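Local coordinates for uncharacterized protein (PDB 3HIU) that is of unknown function but belongs to a ferritin-like family of four-helix bundle proteins and holds a sodium ion in this crystal, at residues K39-I42 / E43-E47. Sequence-based numbering, arbitrary orientation.
Sequences KRRI and EQHVE. With EDO (1,2-ethanediol), chain N.
Arg-41 bends sharply at its second torsion (chi2 -13°), and this turns its guanidinium along the helix toward Gln-44 and His-45. Gln-44 has CG anti to its backbone N (chi1 173°) and then runs straight. The two side chains therefore cross. The amide lies over one face of the guanidinium, displaced toward its rim, with the two planes 34° apart. Arg-41 NH1 packs 3.2 Å from Gln-44 CG and also lies 3.5 Å from His-45 CB. Glu-48, one turn beyond Gln-44 and His-45, gathers all three polar ends: its OE2 forms a salt bridge with Arg-41 NH1 and accepts a hydrogen bond from His-45 ND1, while its OE1 accepts one from Gln-44 NE2. This probably fixes the guanidinium and helps to orient the imidazole.

Lys-39 and Glu-43 meet on another side of the helix. The aliphatic part of the lysine touches the carboxylate, CG to OE2 at 3.4 Å, while Lys-39 NZ stays 4.8 Å from Glu-43 OE2. A 1,2-ethanediol, probably from the crystallisation liquor, spans the gap. Its O2 accepts a bond from Lys-39 NZ, and its O1 donates to Glu-43 OE1.

The backbone is alpha-helical. Glu-43 N bonds to Lys-39 O at 3.1 Å. The Gln-44 N to Arg-40 O bond is weak. His-45 N is shared: it bonds to Arg-41 O at 3.1 Å and weakly to Ile-42 O at 2.9 Å.

The whole contact lies on helix 36-62 of the ferritin-like bundle. The buried His-45 side chain bonds through NE2 to Glu-137 and comes within about 3 Å of the sodium ion, which is held by Thr-49 and Gln-52. Helix 124-159 packs Met-140 against Arg-41, Ile-42 and His-45, and helix 2-28 brings Met-25 against Ile-42, His-45 and Val-46.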
loop_
_atom_site.group_PDB
_atom_site.type_symbol
_atom_site.label_atom_id
_atom_site.label_comp_id
_atom_site.label_asym_id
_atom_site.label_seq_id
_atom_site.Cartn_x
_atom_site.Cartn_y
_atom_site.Cartn_z
ATOM N N LYS B 39 -11.840 -10.725 -11.087
ATOM C CA LYS B 39 -11.919 -9.984 -12.338
ATOM C C LYS B 39 -13.167 -9.110 -12.394
ATOM O O LYS B 39 -13.098 -7.920 -12.729
ATOM C CB LYS B 39 -11.894 -10.963 -13.520
ATOM C CG LYS B 39 -12.107 -10.343 -14.888
ATOM C CD LYS B 39 -12.145 -11.424 -15.953
ATOM C CE LYS B 39 -11.698 -10.888 -17.304
ATOM N NZ LYS B 39 -11.524 -11.988 -18.292
ATOM N N ARG B 40 -14.307 -9.712 -12.071
ATOM C CA ARG B 40 -15.576 -9.002 -12.012
ATOM C C ARG B 40 -15.432 -7.756 -11.124
ATOM O O ARG B 40 -15.953 -6.685 -11.448
ATOM C CB ARG B 40 -16.667 -9.924 -11.448
ATOM C CG ARG B 40 -18.097 -9.464 -11.703
ATOM C CD ARG B 40 -19.020 -9.689 -10.490
ATOM N NE ARG B 40 -19.272 -11.099 -10.188
ATOM C CZ ARG B 40 -20.328 -11.531 -9.505
ATOM N NH1 ARG B 40 -21.234 -10.663 -9.067
ATOM N NH2 ARG B 40 -20.489 -12.828 -9.270
ATOM N N ARG B 41 -14.719 -7.899 -10.007
ATOM C CA ARG B 41 -14.584 -6.805 -9.051
ATOM C C ARG B 41 -13.742 -5.653 -9.614
ATOM O O ARG B 41 -14.143 -4.492 -9.593
ATOM C CB ARG B 41 -13.990 -7.305 -7.727
ATOM C CG ARG B 41 -14.473 -6.505 -6.515
ATOM C CD ARG B 41 -15.174 -5.224 -6.966
ATOM N NE ARG B 41 -15.281 -4.203 -5.926
ATOM C CZ ARG B 41 -15.461 -2.907 -6.174
ATOM N NH1 ARG B 41 -15.545 -2.468 -7.422
ATOM N NH2 ARG B 41 -15.548 -2.045 -5.175
ATOM N N ILE B 42 -12.567 -5.984 -10.118
ATOM C CA ILE B 42 -11.674 -4.971 -10.639
ATOM C C ILE B 42 -12.346 -4.153 -11.750
ATOM O O ILE B 42 -12.205 -2.929 -11.800
ATOM C CB ILE B 42 -10.382 -5.612 -11.126
ATOM C CG1 ILE B 42 -9.722 -6.357 -9.972
ATOM C CG2 ILE B 42 -9.450 -4.562 -11.681
ATOM C CD1 ILE B 42 -9.182 -5.433 -8.906
ATOM N N GLU B 43 -13.089 -4.830 -12.626
ATOM C CA GLU B 43 -13.815 -4.160 -13.719
ATOM C C GLU B 43 -14.743 -3.066 -13.185
ATOM O O GLU B 43 -14.759 -1.943 -13.689
ATOM C CB GLU B 43 -14.609 -5.180 -14.561
ATOM C CG GLU B 43 -13.788 -5.880 -15.651
ATOM C CD GLU B 43 -14.401 -7.200 -16.164
ATOM O OE1 GLU B 43 -15.600 -7.486 -15.926
ATOM O OE2 GLU B 43 -13.660 -7.960 -16.822
ATOM N N GLN B 44 -15.503 -3.410 -12.150
ATOM C CA GLN B 44 -16.395 -2.475 -11.478
ATOM C C GLN B 44 -15.639 -1.301 -10.875
ATOM O O GLN B 44 -16.170 -0.190 -10.799
ATOM C CB GLN B 44 -17.165 -3.199 -10.378
ATOM C CG GLN B 44 -18.000 -2.295 -9.485
ATOM C CD GLN B 44 -18.647 -3.066 -8.349
ATOM O OE1 GLN B 44 -18.563 -4.295 -8.293
ATOM N NE2 GLN B 44 -19.292 -2.349 -7.435
ATOM N N HIS B 45 -14.408 -1.544 -10.431
ATOM C CA HIS B 45 -13.618 -0.472 -9.828
ATOM C C HIS B 45 -12.892 0.389 -10.864
ATOM O O HIS B 45 -12.545 1.540 -10.584
ATOM C CB HIS B 45 -12.642 -1.004 -8.772
ATOM C CG HIS B 45 -12.176 0.042 -7.799
ATOM N ND1 HIS B 45 -12.997 1.046 -7.335
ATOM C CD2 HIS B 45 -10.982 0.223 -7.187
ATOM C CE1 HIS B 45 -12.327 1.808 -6.490
ATOM N NE2 HIS B 45 -11.100 1.331 -6.384
ATOM N N VAL B 46 -12.672 -0.159 -12.057
ATOM C CA VAL B 46 -12.141 0.654 -13.151
ATOM C C VAL B 46 -13.135 1.759 -13.505
ATOM O O VAL B 46 -12.738 2.870 -13.853
ATOM C CB VAL B 46 -11.785 -0.176 -14.403
ATOM C CG1 VAL B 46 -11.574 0.736 -15.608
ATOM C CG2 VAL B 46 -10.534 -0.995 -14.147
ATOM N N GLU B 47 -14.426 1.456 -13.388
ATOM C CA GLU B 47 -15.473 2.438 -13.667
ATOM C C GLU B 47 -15.669 3.413 -12.499
ATOM O O GLU B 47 -15.816 4.612 -12.703
ATOM C CB GLU B 47 -16.783 1.733 -14.018
ATOM C CG GLU B 47 -16.726 0.937 -15.315
ATOM C CD GLU B 47 -16.918 1.813 -16.539
ATOM O OE1 GLU B 47 -16.538 1.389 -17.656
ATOM O OE2 GLU B 47 -17.453 2.932 -16.379
HETATM C C1 EDO N . -14.838 -10.550 -17.852
HETATM O O1 EDO N . -16.016 -9.911 -17.340
HETATM C C2 EDO N . -15.191 -11.827 -18.592
HETATM O O2 EDO N . -14.166 -12.770 -18.303
#